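Local coordinates for protein formylmethanofuran--tetrahydromethanopterin formyltransferase (Methanosarcina barkeri, PDB 1M5S) that catalyses the reversible transfer of a formyl group from formylmethanofuran to tetrahydromethanopterin, a step in methanogenesis from carbon dioxide, at residues K19-L24 against I155-G160; A54-L59 against P70-Q75; Q75-K80 against V248-D253; T102-G107 against G147-E152; F224-K229 against N242-I247. All blocks are in the same frame, centred on the assembly; numbering follows the deposited sequence.

Contact 1: K19-L24 against I155-G160; sequences KIARVL and IGAIAG
Lys19 enters the pairing through its backbone, its CA-H lying 3.4 Å (CA to O) from Ile158 O. Its NZ ends 4.2 Å from Ala159 CB, in a cation-pi interaction with Tyr81; a long chain with a charge only at its tip suits this partly exposed margin. Ile20 faces Ile158 as a hydrogen-bonded pair: Ile20 N gives to Ile158 O at 3.0 Å, and Ile158 N returns a bond of 2.9 Å to Ile20 O. Beyond them, Ile20 CD1 lies 3.8 Å from Gly160 CA, a glycine having no side chain to obstruct the methyl. This antiparallel ladder, its axes at 147°, joins strand 12-26 to strand 147-170 in the alpha/beta sandwich. At the next pair, Ala21 and Ala157 bring their CA atoms to 4.1 Å, and their small methyls accept the leucines of helix 81-95, Leu84 touching both. Arg22 N makes only a weak bond to Gly156 O at 3.5 Å; its guanidinium leads away to a salt bridge with Glu57. At Val23 the strands have spread, and contact passes to side chains: Val23 CG2 meets Ile155 CG2 at 3.8 Å.

Contact 2: A54-L59 against P70-Q75; sequences AGIERL and PGVYVQ
Residues 54-59 and 70-75 pair as the two arms of a beta hairpin, interrupted by a beta bulge at Glu57. The backbone bonds record the shift. Gly55 and Gln75 exchange two of them, whereas farther along Tyr73 is served by two residues: its O accepts from Glu57 N at 2.9 Å and its N gives to Arg58 O at 3.0 Å. Glu57, the extra residue, points its CB toward the opposite arm, and its carboxylate reaches Gln75.

Among apolar contacts, Ile56 CG2 presses on Val72 CG1 at 3.5 Å, tighter than usual for two carbons, and Ile56 CG1 meets Val74 CG1 at 4.1 Å. Branched residues suit this face, which helix 30-41 covers with Ala33, Leu34 and Ala37.

The other face carries Arg58, Tyr73 and Gln75. Arg58 and Tyr73 run side by side in the same direction, ring and guanidinium planes 39° apart, with Tyr73 CE2 over one face of the guanidinium and 3.3 Å from Arg58 NH2. Arg58 NH1 has its salt bridge with Glu64. From the bulge, Glu57 holds CG anti to its backbone N (chi1 177°), which puts CG 3.8 Å from Gln75 NE2. Glu57 OE2 serves Arg22 and the amide of Gly192; OE1 takes Gln75 NE2 at 2.9 Å, the donor standing 54° above the carboxylate plane.

Contact 3: Q75-K80 against V248-D253; sequences QICTFK and VINGLD
The side chains of Gln75 and Cys77 meet those of Asn250 and Leu252 and the backbone of Gly251, in a small buried contact between the ends of two strands that are not paired with each other. Strands 75-78 and 248-251 pass at 96° with their axes 8.9 Å apart, too far for backbone bonding, so side chains fill the interval.

Gln75 reaches across with a chain extended beyond CG. Its NE2 lies 3.8 Å from Leu252 CG, the two side chains crossing obliquely, and is held by bonds to Glu57 OE1 and Gly192 O. Those bonds fix the turn of the amide and direct OE1 toward Gly251, whose nearest atom is CA, 4.1 Å away. OE1 itself is buried and has no hydrogen-bonding partner in the model, a probable cost of satisfying NE2.

Cys77 carries SG anti to its carbonyl carbon (chi1 -53°) and comes within 3.7 Å of Asn250 ND2 through that sulfur. A thiol is compact and only weakly polar, well suited to lying against an amide whose needs are met by others: ND2 binds Glu53 OE1, and OD1 takes the amide of Gly163. Asparagine thus ties two further chain segments together at this point.

Ile194 of strand 193-194 touches Gln75, Cys77 and Asn250, while Ile20 of strand 12-26 touches Gln75, Cys77 and Leu252. Ile76 and Thr78 turn instead to helix 81-95, for which Lys80 is the N-cap residue, and just past Leu252 Asp253 caps the start of helix 254-268.

Contact 4: T102-G107 against G147-E152; sequences TAVFNG and GDFLAE
The edge of the Phe149 ring meets Thr102 O and Val104 CG2: CD1 is 3.2 Å from Thr102 O and CZ is 3.7 Å from Val104 CG2, both partners near the ring plane. The ring reaches them because CG stands anti to the backbone N (chi1 173°), and an aromatic edge can face a carbonyl oxygen and a methyl alike. Beside it, one water stands in for a direct backbone bond, giving to Thr102 O at 2.8 Å and to Asp148 O while accepting from Leu150 N at 2.8 Å. Strands 103-106 and 147-152 run parallel, 9° apart, and Val104 carries the regular ladder: its N bonds Leu150 O at 2.9 Å, and its O receives Glu152 N at 2.9 Å. On the opposite face from Val104, Ala103 CB and Leu150 CB touch. Glu152 OE1, rather than the backbone O of that residue, accepts from Asn106 N at 2.8 Å, approached 62° out of the carboxylate plane, and has a salt bridge with Arg137. The same oxygen sits in plane at the edge of the Phe105 ring. Asn106 directs OD1 to the amides of Gly156 and Leu108, while Asp148 OD1 bonds Ser227 of the second subunit.

Contact 5: F224-K229 against N242-I247; sequences FCPSIK and NAVYEI
Pro226 brings CB and CG of its ring against the peptide group between Asn242 and Ala243, CB lying 3.3 Å from Asn242 O; the Phe224 ring turns instead to an edge-to-face meeting with Phe167. That peptide belongs to a classic beta bulge, in which Asn242 and Ala243 both face Gly170 where strand 243-251 begins. A short 3-10 turn at 226-227 is set against it, and proline suits the turn, having a backbone already restrained and a compact apolar ring to offer. Pro226 CG also lies 3.8 Å from Ala243 CA and 4.3 Å from Val244 CG2. Val244 holds that methyl beside its own backbone N, and CG2 approaches Phe224 O at 4.2 Å. This oxygen is buried without a hydrogen-bonding partner in the model. Met145 of the second subunit packs on Pro226, so the turn is part of a subunit interface. Polar links lie beside Lys229 and Asn242. Lys229 NZ binds the carbonyls of Pro238, Ala239 and Val241, its long chain spanning the distance, while Asn242 ND2 goes to Asp171 O. Between them, one water accepts from Lys229 NZ at 3.0 Å and gives weakly to Asn242 OD1.

Contacts 1, 2 and 3 form the centre of the chain. Strand 71-78 runs through contacts 2 and 3, which share Gln75, and is bonded to strand 12-26 of contact 1, while the Arg22-Glu57 salt bridge ties contact 1 to contact 2. Contact 4 is farther out but bonded to contact 1, with which it shares strand 147-170; contact 5 adjoins contact 3 along strand 243-251. Contacts 1, 2 and 4 rest on backbone ladders, two antiparallel and one parallel; contact 3 rests on side-chain packing, contact 5 on a proline ring against backbone and a water. Contacts 4 and 5, centres about 43 Å apart, are largely buried yet each reaches the second subunit.

Contact 1: K19-L24 against I155-G160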
# COMPACT_ATOMS: atom_id res chain seq x y z
N LYS A 19 11.04 26.06 -14.14
CA LYS A 19 10.62 26.70 -12.90
C LYS A 19 10.00 25.65 -11.98
O LYS A 19 9.14 24.87 -12.40
CB LYS A 19 9.60 27.80 -13.20
CG LYS A 19 10.06 28.82 -14.24
CD LYS A 19 11.38 29.47 -13.84
CE LYS A 19 11.75 30.58 -14.80
NZ LYS A 19 12.87 31.40 -14.28
N ILE A 20 10.44 25.65 -10.72
CA ILE A 20 10.00 24.65 -9.75
C ILE A 20 9.44 25.31 -8.48
O ILE A 20 10.14 26.08 -7.83
CB ILE A 20 11.17 23.69 -9.35
CG1 ILE A 20 11.69 22.94 -10.58
CG2 ILE A 20 10.68 22.68 -8.32
CD1 ILE A 20 12.89 22.06 -10.31
N ALA A 21 8.19 24.99 -8.16
CA ALA A 21 7.59 25.33 -6.87
C ALA A 21 7.57 24.11 -5.95
O ALA A 21 7.25 23.02 -6.39
CB ALA A 21 6.18 25.86 -7.07
N ARG A 22 8.09 24.28 -4.74
CA ARG A 22 8.08 23.27 -3.67
C ARG A 22 6.94 23.57 -2.69
O ARG A 22 6.77 24.72 -2.24
CB ARG A 22 9.42 23.30 -2.94
CG ARG A 22 9.79 21.98 -2.26
CD ARG A 22 10.75 22.20 -1.09
NE ARG A 22 11.51 21.00 -0.72
CZ ARG A 22 12.09 20.84 0.48
NH1 ARG A 22 12.01 21.80 1.41
NH2 ARG A 22 12.79 19.76 0.84
N VAL A 23 6.12 22.55 -2.43
CA VAL A 23 4.98 22.64 -1.51
C VAL A 23 5.03 21.48 -0.50
O VAL A 23 5.23 20.33 -0.88
CB VAL A 23 3.61 22.54 -2.26
CG1 VAL A 23 2.47 22.80 -1.30
CG2 VAL A 23 3.57 23.51 -3.41
N LEU A 24 4.79 21.79 0.78
CA LEU A 24 4.62 20.77 1.81
C LEU A 24 3.13 20.56 2.10
O LEU A 24 2.43 21.50 2.46
CB LEU A 24 5.33 21.20 3.10
CG LEU A 24 5.13 20.33 4.34
CD1 LEU A 24 5.66 18.93 4.11
CD2 LEU A 24 5.84 20.97 5.51
N ILE A 155 3.81 30.30 -1.64
CA ILE A 155 4.62 29.16 -2.04
C ILE A 155 5.80 29.63 -2.91
O ILE A 155 5.60 30.25 -3.97
CB ILE A 155 3.78 28.12 -2.80
CG1 ILE A 155 2.88 27.38 -1.81
CG2 ILE A 155 4.68 27.12 -3.52
CD1 ILE A 155 1.53 27.09 -2.37
N GLY A 156 7.01 29.34 -2.46
CA GLY A 156 8.21 29.74 -3.18
C GLY A 156 8.49 28.92 -4.43
O GLY A 156 8.07 27.76 -4.55
N ALA A 157 9.23 29.53 -5.34
CA ALA A 157 9.62 28.89 -6.59
C ALA A 157 11.02 29.37 -6.98
O ALA A 157 11.48 30.41 -6.51
CB ALA A 157 8.62 29.23 -7.69
N ILE A 158 11.75 28.53 -7.72
CA ILE A 158 13.08 28.88 -8.20
C ILE A 158 13.29 28.43 -9.64
O ILE A 158 12.37 27.88 -10.27
CB ILE A 158 14.21 28.27 -7.31
CG1 ILE A 158 13.96 26.78 -7.06
CG2 ILE A 158 14.32 29.02 -6.00
CD1 ILE A 158 14.83 25.87 -7.88
N ALA A 159 14.43 28.81 -10.19
CA ALA A 159 14.89 28.31 -11.48
C ALA A 159 15.62 26.99 -11.24
O ALA A 159 16.67 26.96 -10.57
CB ALA A 159 15.84 29.33 -12.14
N GLY A 160 14.97 25.90 -11.63
CA GLY A 160 15.52 24.59 -11.39
C GLY A 160 15.91 23.89 -12.67
O GLY A 160 16.12 24.52 -13.70

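Contact 2: A54-L59 against P70-Q75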
# COMPACT_ATOMS: atom_id res chain seq x y z
N ALA A 54 5.23 17.33 -12.40
CA ALA A 54 5.07 17.31 -10.96
C ALA A 54 5.33 15.93 -10.37
O ALA A 54 5.28 14.91 -11.07
CB ALA A 54 3.66 17.78 -10.59
N GLY A 55 5.62 15.90 -9.08
CA GLY A 55 5.82 14.63 -8.42
C GLY A 55 6.18 14.78 -6.96
O GLY A 55 6.42 15.89 -6.46
N ILE A 56 6.24 13.65 -6.28
CA ILE A 56 6.59 13.63 -4.87
C ILE A 56 8.11 13.63 -4.74
O ILE A 56 8.80 12.88 -5.42
CB ILE A 56 5.98 12.40 -4.19
CG1 ILE A 56 4.46 12.58 -4.09
CG2 ILE A 56 6.59 12.19 -2.80
CD1 ILE A 56 3.72 11.30 -3.88
N GLU A 57 8.62 14.55 -3.93
CA GLU A 57 10.05 14.72 -3.72
C GLU A 57 10.50 13.74 -2.64
O GLU A 57 11.46 12.99 -2.81
CB GLU A 57 10.34 16.17 -3.30
CG GLU A 57 11.79 16.47 -2.98
CD GLU A 57 11.99 17.83 -2.36
OE1 GLU A 57 11.40 18.80 -2.88
OE2 GLU A 57 12.71 17.92 -1.35
N ARG A 58 9.80 13.78 -1.52
CA ARG A 58 10.08 12.90 -0.37
C ARG A 58 9.06 13.15 0.74
O ARG A 58 8.39 14.20 0.79
CB ARG A 58 11.47 13.19 0.18
CG ARG A 58 11.60 14.60 0.78
CD ARG A 58 12.43 14.62 2.07
NE ARG A 58 12.74 15.98 2.53
CZ ARG A 58 12.62 16.39 3.80
NH1 ARG A 58 12.18 15.55 4.75
NH2 ARG A 58 12.90 17.63 4.22
N LEU A 59 8.86 12.13 1.57
CA LEU A 59 7.99 12.23 2.73
C LEU A 59 8.57 13.17 3.77
O LEU A 59 9.78 13.23 3.95
CB LEU A 59 7.80 10.83 3.34
CG LEU A 59 6.73 9.89 2.79
CD1 LEU A 59 6.48 10.13 1.33
CD2 LEU A 59 7.18 8.46 3.04
N PRO A 70 2.54 14.43 9.93
CA PRO A 70 3.17 13.82 8.74
C PRO A 70 2.88 14.62 7.47
O PRO A 70 1.79 15.17 7.33
CB PRO A 70 2.54 12.44 8.69
CG PRO A 70 1.15 12.71 9.26
CD PRO A 70 1.49 13.55 10.47
N GLY A 71 3.85 14.71 6.56
CA GLY A 71 3.60 15.41 5.31
C GLY A 71 4.35 14.87 4.11
O GLY A 71 5.02 13.84 4.19
N VAL A 72 4.13 15.49 2.95
CA VAL A 72 4.79 15.12 1.70
C VAL A 72 5.20 16.41 0.99
O VAL A 72 4.38 17.31 0.80
CB VAL A 72 3.86 14.32 0.75
CG1 VAL A 72 4.62 13.90 -0.49
CG2 VAL A 72 3.29 13.10 1.45
N TYR A 73 6.49 16.52 0.65
CA TYR A 73 6.97 17.58 -0.23
C TYR A 73 6.72 17.22 -1.68
O TYR A 73 7.02 16.10 -2.11
CB TYR A 73 8.47 17.81 -0.03
CG TYR A 73 8.83 18.43 1.29
CD1 TYR A 73 8.73 19.80 1.50
CD2 TYR A 73 9.32 17.64 2.34
CE1 TYR A 73 9.12 20.37 2.70
CE2 TYR A 73 9.70 18.20 3.55
CZ TYR A 73 9.60 19.57 3.72
OH TYR A 73 10.02 20.12 4.92
N VAL A 74 6.08 18.13 -2.40
CA VAL A 74 5.91 17.97 -3.84
C VAL A 74 6.59 19.12 -4.58
O VAL A 74 6.96 20.13 -3.97
CB VAL A 74 4.41 17.89 -4.25
CG1 VAL A 74 3.78 16.62 -3.66
CG2 VAL A 74 3.66 19.13 -3.78
N GLN A 75 6.95 18.86 -5.83
CA GLN A 75 7.47 19.89 -6.71
C GLN A 75 6.54 19.96 -7.91
O GLN A 75 6.08 18.93 -8.40
CB GLN A 75 8.89 19.56 -7.17
CG GLN A 75 9.94 19.71 -6.08
CD GLN A 75 11.34 19.39 -6.57
OE1 GLN A 75 11.60 19.34 -7.78
NE2 GLN A 75 12.27 19.20 -5.63

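Contact 3: Q75-K80 against V248-D253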
# COMPACT_ATOMS: atom_id res chain seq x y z
N GLN A 75 6.95 18.86 -5.83
CA GLN A 75 7.47 19.89 -6.71
C GLN A 75 6.54 19.96 -7.91
O GLN A 75 6.08 18.93 -8.40
CB GLN A 75 8.89 19.56 -7.17
CG GLN A 75 9.94 19.71 -6.08
CD GLN A 75 11.34 19.39 -6.57
OE1 GLN A 75 11.60 19.34 -7.78
NE2 GLN A 75 12.27 19.20 -5.63
N ILE A 76 6.09 21.17 -8.21
CA ILE A 76 5.32 21.40 -9.42
C ILE A 76 6.15 22.32 -10.30
O ILE A 76 6.76 23.27 -9.81
CB ILE A 76 3.96 22.05 -9.09
CG1 ILE A 76 3.12 21.08 -8.23
CG2 ILE A 76 3.21 22.38 -10.37
CD1 ILE A 76 2.00 21.74 -7.44
N CYS A 77 6.35 21.89 -11.54
CA CYS A 77 7.35 22.47 -12.44
C CYS A 77 6.68 22.95 -13.71
O CYS A 77 5.77 22.30 -14.24
CB CYS A 77 8.41 21.43 -12.81
SG CYS A 77 9.22 20.58 -11.43
N THR A 78 7.22 24.02 -14.28
CA THR A 78 6.69 24.55 -15.52
C THR A 78 7.70 25.54 -16.13
O THR A 78 8.62 26.01 -15.44
CB THR A 78 5.32 25.21 -15.25
OG1 THR A 78 4.49 25.13 -16.42
CG2 THR A 78 5.49 26.64 -14.83
N PHE A 79 7.63 25.74 -17.45
CA PHE A 79 8.62 26.58 -18.13
C PHE A 79 8.57 28.05 -17.72
O PHE A 79 9.58 28.60 -17.31
CB PHE A 79 8.50 26.44 -19.65
CG PHE A 79 9.23 25.25 -20.20
CD1 PHE A 79 10.43 24.83 -19.63
CD2 PHE A 79 8.68 24.50 -21.25
CE1 PHE A 79 11.09 23.69 -20.09
CE2 PHE A 79 9.33 23.35 -21.71
CZ PHE A 79 10.53 22.94 -21.13
N LYS A 80 7.37 28.63 -17.73
CA LYS A 80 7.20 30.03 -17.36
C LYS A 80 6.59 30.21 -15.96
O LYS A 80 5.67 29.49 -15.59
CB LYS A 80 6.32 30.73 -18.39
CG LYS A 80 7.11 31.33 -19.55
CD LYS A 80 6.72 30.71 -20.88
CE LYS A 80 7.60 31.25 -22.00
NZ LYS A 80 9.05 31.13 -21.67
N VAL A 248 13.56 9.84 -15.49
CA VAL A 248 13.73 11.29 -15.60
C VAL A 248 13.65 11.95 -14.22
O VAL A 248 12.77 11.62 -13.43
CB VAL A 248 12.67 11.92 -16.52
CG1 VAL A 248 12.84 13.43 -16.57
CG2 VAL A 248 12.79 11.34 -17.92
N ILE A 249 14.55 12.89 -13.98
CA ILE A 249 14.74 13.51 -12.67
C ILE A 249 14.72 15.04 -12.83
O ILE A 249 15.48 15.59 -13.63
CB ILE A 249 16.10 13.09 -12.05
CG1 ILE A 249 16.20 11.56 -11.99
CG2 ILE A 249 16.28 13.69 -10.67
CD1 ILE A 249 17.57 11.03 -11.67
N ASN A 250 13.75 15.70 -12.20
CA ASN A 250 13.77 17.15 -12.05
C ASN A 250 14.27 17.46 -10.65
O ASN A 250 14.16 16.63 -9.76
CB ASN A 250 12.37 17.74 -12.23
CG ASN A 250 11.85 17.59 -13.64
OD1 ASN A 250 12.47 16.92 -14.47
ND2 ASN A 250 10.71 18.21 -13.92
N GLY A 251 14.81 18.66 -10.46
CA GLY A 251 15.40 18.99 -9.18
C GLY A 251 15.75 20.45 -9.01
O GLY A 251 15.85 21.19 -9.99
N LEU A 252 16.01 20.84 -7.77
CA LEU A 252 16.23 22.23 -7.41
C LEU A 252 17.59 22.76 -7.88
O LEU A 252 17.69 23.88 -8.38
CB LEU A 252 16.10 22.39 -5.89
CG LEU A 252 14.71 22.04 -5.35
CD1 LEU A 252 14.71 22.09 -3.83
CD2 LEU A 252 13.68 23.01 -5.93
N ASP A 253 18.63 21.95 -7.71
CA ASP A 253 19.97 22.32 -8.16
C ASP A 253 20.65 21.17 -8.90
O ASP A 253 20.05 20.12 -9.11
CB ASP A 253 20.82 22.79 -6.96
CG ASP A 253 20.85 21.79 -5.81
OD1 ASP A 253 20.80 20.57 -6.07
OD2 ASP A 253 21.00 22.20 -4.65

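Contact 4: T102-G107 against G147-E152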
# COMPACT_ATOMS: atom_id res chain seq x y z
N THR A 102 -5.83 17.92 5.02
CA THR A 102 -4.61 18.54 4.53
C THR A 102 -4.37 19.95 5.05
O THR A 102 -5.31 20.68 5.38
CB THR A 102 -4.60 18.59 3.01
OG1 THR A 102 -5.82 19.19 2.54
CG2 THR A 102 -4.47 17.20 2.44
N ALA A 103 -3.10 20.30 5.21
CA ALA A 103 -2.67 21.69 5.35
C ALA A 103 -1.53 21.90 4.36
O ALA A 103 -0.86 20.95 3.97
CB ALA A 103 -2.18 21.96 6.77
N VAL A 104 -1.41 23.13 3.85
CA VAL A 104 -0.40 23.47 2.86
C VAL A 104 0.57 24.49 3.44
O VAL A 104 0.15 25.52 3.97
CB VAL A 104 -1.03 24.07 1.58
CG1 VAL A 104 0.04 24.62 0.67
CG2 VAL A 104 -1.82 23.01 0.86
N PHE A 105 1.86 24.18 3.36
CA PHE A 105 2.91 25.10 3.79
C PHE A 105 3.90 25.35 2.65
O PHE A 105 3.91 24.64 1.65
CB PHE A 105 3.65 24.54 5.00
CG PHE A 105 2.76 24.30 6.19
CD1 PHE A 105 2.46 25.34 7.06
CD2 PHE A 105 2.20 23.05 6.41
CE1 PHE A 105 1.60 25.13 8.14
CE2 PHE A 105 1.35 22.84 7.49
CZ PHE A 105 1.05 23.89 8.35
N ASN A 106 4.73 26.37 2.83
CA ASN A 106 5.67 26.80 1.80
C ASN A 106 6.93 25.93 1.83
O ASN A 106 7.64 25.89 2.83
CB ASN A 106 6.05 28.26 2.04
CG ASN A 106 6.77 28.88 0.86
OD1 ASN A 106 7.16 28.20 -0.09
ND2 ASN A 106 6.92 30.20 0.90
N GLY A 107 7.21 25.26 0.71
CA GLY A 107 8.39 24.42 0.63
C GLY A 107 9.68 25.18 0.40
O GLY A 107 10.75 24.72 0.78
N GLY A 147 -13.68 20.88 8.64
CA GLY A 147 -12.96 21.66 9.64
C GLY A 147 -12.36 22.91 9.02
O GLY A 147 -12.98 23.54 8.18
N ASP A 148 -11.17 23.29 9.47
CA ASP A 148 -10.44 24.44 8.92
C ASP A 148 -9.28 23.96 8.04
O ASP A 148 -8.47 23.13 8.47
CB ASP A 148 -9.88 25.31 10.05
CG ASP A 148 -10.98 25.99 10.88
OD1 ASP A 148 -11.94 26.52 10.29
OD2 ASP A 148 -10.81 26.08 12.12
N PHE A 149 -9.25 24.43 6.80
CA PHE A 149 -8.10 24.19 5.93
C PHE A 149 -7.06 25.29 6.15
O PHE A 149 -7.38 26.47 6.14
CB PHE A 149 -8.55 24.16 4.46
CG PHE A 149 -7.41 24.08 3.47
CD1 PHE A 149 -6.55 22.99 3.47
CD2 PHE A 149 -7.21 25.09 2.54
CE1 PHE A 149 -5.50 22.90 2.55
CE2 PHE A 149 -6.17 25.02 1.61
CZ PHE A 149 -5.31 23.92 1.61
N LEU A 150 -5.83 24.88 6.45
CA LEU A 150 -4.74 25.82 6.69
C LEU A 150 -3.82 25.91 5.47
O LEU A 150 -3.45 24.89 4.90
CB LEU A 150 -3.94 25.40 7.93
CG LEU A 150 -4.44 25.88 9.31
CD1 LEU A 150 -5.95 25.91 9.38
CD2 LEU A 150 -3.87 24.98 10.38
N ALA A 151 -3.55 27.13 5.03
CA ALA A 151 -2.67 27.36 3.88
C ALA A 151 -1.75 28.55 4.13
O ALA A 151 -2.22 29.68 4.28
CB ALA A 151 -3.50 27.59 2.61
N GLU A 152 -0.45 28.31 4.16
CA GLU A 152 0.53 29.39 4.27
C GLU A 152 0.33 30.42 3.15
O GLU A 152 -0.15 30.08 2.06
CB GLU A 152 1.95 28.83 4.21
CG GLU A 152 3.05 29.87 4.41
CD GLU A 152 4.36 29.26 4.86
OE1 GLU A 152 4.41 28.03 5.08
OE2 GLU A 152 5.35 30.01 5.01
O HOH W 1 -5.78 22.35 7.53

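Contact 5: F224-K229 against N242-I247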
# COMPACT_ATOMS: atom_id res chain seq x y z
N PHE A 224 16.24 2.69 -29.52
CA PHE A 224 16.17 2.11 -28.18
C PHE A 224 14.91 1.28 -27.99
O PHE A 224 14.50 1.03 -26.86
CB PHE A 224 16.22 3.20 -27.12
CG PHE A 224 17.54 3.91 -27.03
CD1 PHE A 224 17.74 5.11 -27.71
CD2 PHE A 224 18.55 3.42 -26.23
CE1 PHE A 224 18.93 5.81 -27.58
CE2 PHE A 224 19.75 4.11 -26.08
CZ PHE A 224 19.94 5.31 -26.76
N CYS A 225 14.31 0.85 -29.09
CA CYS A 225 13.14 -0.02 -29.06
C CYS A 225 13.53 -1.49 -29.31
O CYS A 225 13.78 -1.88 -30.45
CB CYS A 225 12.12 0.42 -30.11
SG CYS A 225 11.47 2.08 -29.86
N PRO A 226 13.56 -2.31 -28.24
CA PRO A 226 14.06 -3.68 -28.32
C PRO A 226 13.24 -4.60 -29.22
O PRO A 226 13.80 -5.46 -29.91
CB PRO A 226 14.05 -4.15 -26.86
CG PRO A 226 14.15 -2.90 -26.08
CD PRO A 226 13.30 -1.92 -26.84
N SER A 227 11.92 -4.40 -29.25
CA SER A 227 11.03 -5.25 -30.02
C SER A 227 11.23 -5.13 -31.55
O SER A 227 10.67 -5.92 -32.31
CB SER A 227 9.57 -4.96 -29.66
OG SER A 227 9.15 -3.70 -30.15
N ILE A 228 12.01 -4.14 -31.97
CA ILE A 228 12.29 -3.92 -33.40
C ILE A 228 13.78 -3.71 -33.68
O ILE A 228 14.15 -3.21 -34.74
CB ILE A 228 11.52 -2.68 -33.95
CG1 ILE A 228 11.93 -1.43 -33.17
CG2 ILE A 228 10.02 -2.91 -33.88
CD1 ILE A 228 11.49 -0.13 -33.81
N LYS A 229 14.64 -4.09 -32.73
CA LYS A 229 16.08 -3.87 -32.86
C LYS A 229 16.67 -4.60 -34.06
O LYS A 229 17.71 -4.19 -34.59
CB LYS A 229 16.81 -4.30 -31.58
CG LYS A 229 16.86 -5.81 -31.37
CD LYS A 229 17.50 -6.16 -30.04
CE LYS A 229 17.28 -7.63 -29.70
NZ LYS A 229 17.69 -7.95 -28.30
N ASN A 242 16.35 -7.00 -23.73
CA ASN A 242 14.98 -7.04 -24.23
C ASN A 242 14.10 -5.89 -23.78
O ASN A 242 12.96 -5.77 -24.22
CB ASN A 242 14.31 -8.36 -23.85
CG ASN A 242 14.73 -9.49 -24.75
OD1 ASN A 242 14.12 -9.70 -25.80
ND2 ASN A 242 15.81 -10.16 -24.40
N ALA A 243 14.63 -5.01 -22.93
CA ALA A 243 13.85 -3.89 -22.43
C ALA A 243 14.74 -2.78 -21.88
O ALA A 243 15.80 -3.03 -21.30
CB ALA A 243 12.88 -4.37 -21.35
N VAL A 244 14.30 -1.54 -22.09
CA VAL A 244 14.96 -0.38 -21.52
C VAL A 244 13.92 0.48 -20.81
O VAL A 244 12.81 0.66 -21.31
CB VAL A 244 15.64 0.48 -22.61
CG1 VAL A 244 16.44 1.61 -21.97
CG2 VAL A 244 16.53 -0.38 -23.49
N TYR A 245 14.27 0.94 -19.61
CA TYR A 245 13.47 1.95 -18.93
C TYR A 245 14.36 3.15 -18.63
O TYR A 245 15.57 3.01 -18.42
CB TYR A 245 12.88 1.41 -17.61
CG TYR A 245 11.69 0.49 -17.82
CD1 TYR A 245 10.44 1.01 -18.14
CD2 TYR A 245 11.84 -0.89 -17.75
CE1 TYR A 245 9.36 0.17 -18.39
CE2 TYR A 245 10.77 -1.74 -18.00
CZ TYR A 245 9.54 -1.20 -18.32
OH TYR A 245 8.51 -2.05 -18.62
N GLU A 246 13.75 4.34 -18.64
CA GLU A 246 14.45 5.56 -18.30
C GLU A 246 13.83 6.18 -17.05
O GLU A 246 12.63 6.05 -16.81
CB GLU A 246 14.37 6.54 -19.48
CG GLU A 246 14.87 7.94 -19.16
CD GLU A 246 14.64 8.92 -20.29
OE1 GLU A 246 13.88 8.61 -21.24
OE2 GLU A 246 15.24 10.02 -20.23
N ILE A 247 14.68 6.76 -16.21
CA ILE A 247 14.21 7.54 -15.08
C ILE A 247 14.58 9.01 -15.31
O ILE A 247 15.75 9.32 -15.51
CB ILE A 247 14.81 7.02 -13.75
CG1 ILE A 247 14.27 5.61 -13.48
CG2 ILE A 247 14.47 7.95 -12.59
CD1 ILE A 247 14.50 5.13 -12.09
O HOH W 2 14.83 -7.39 -27.56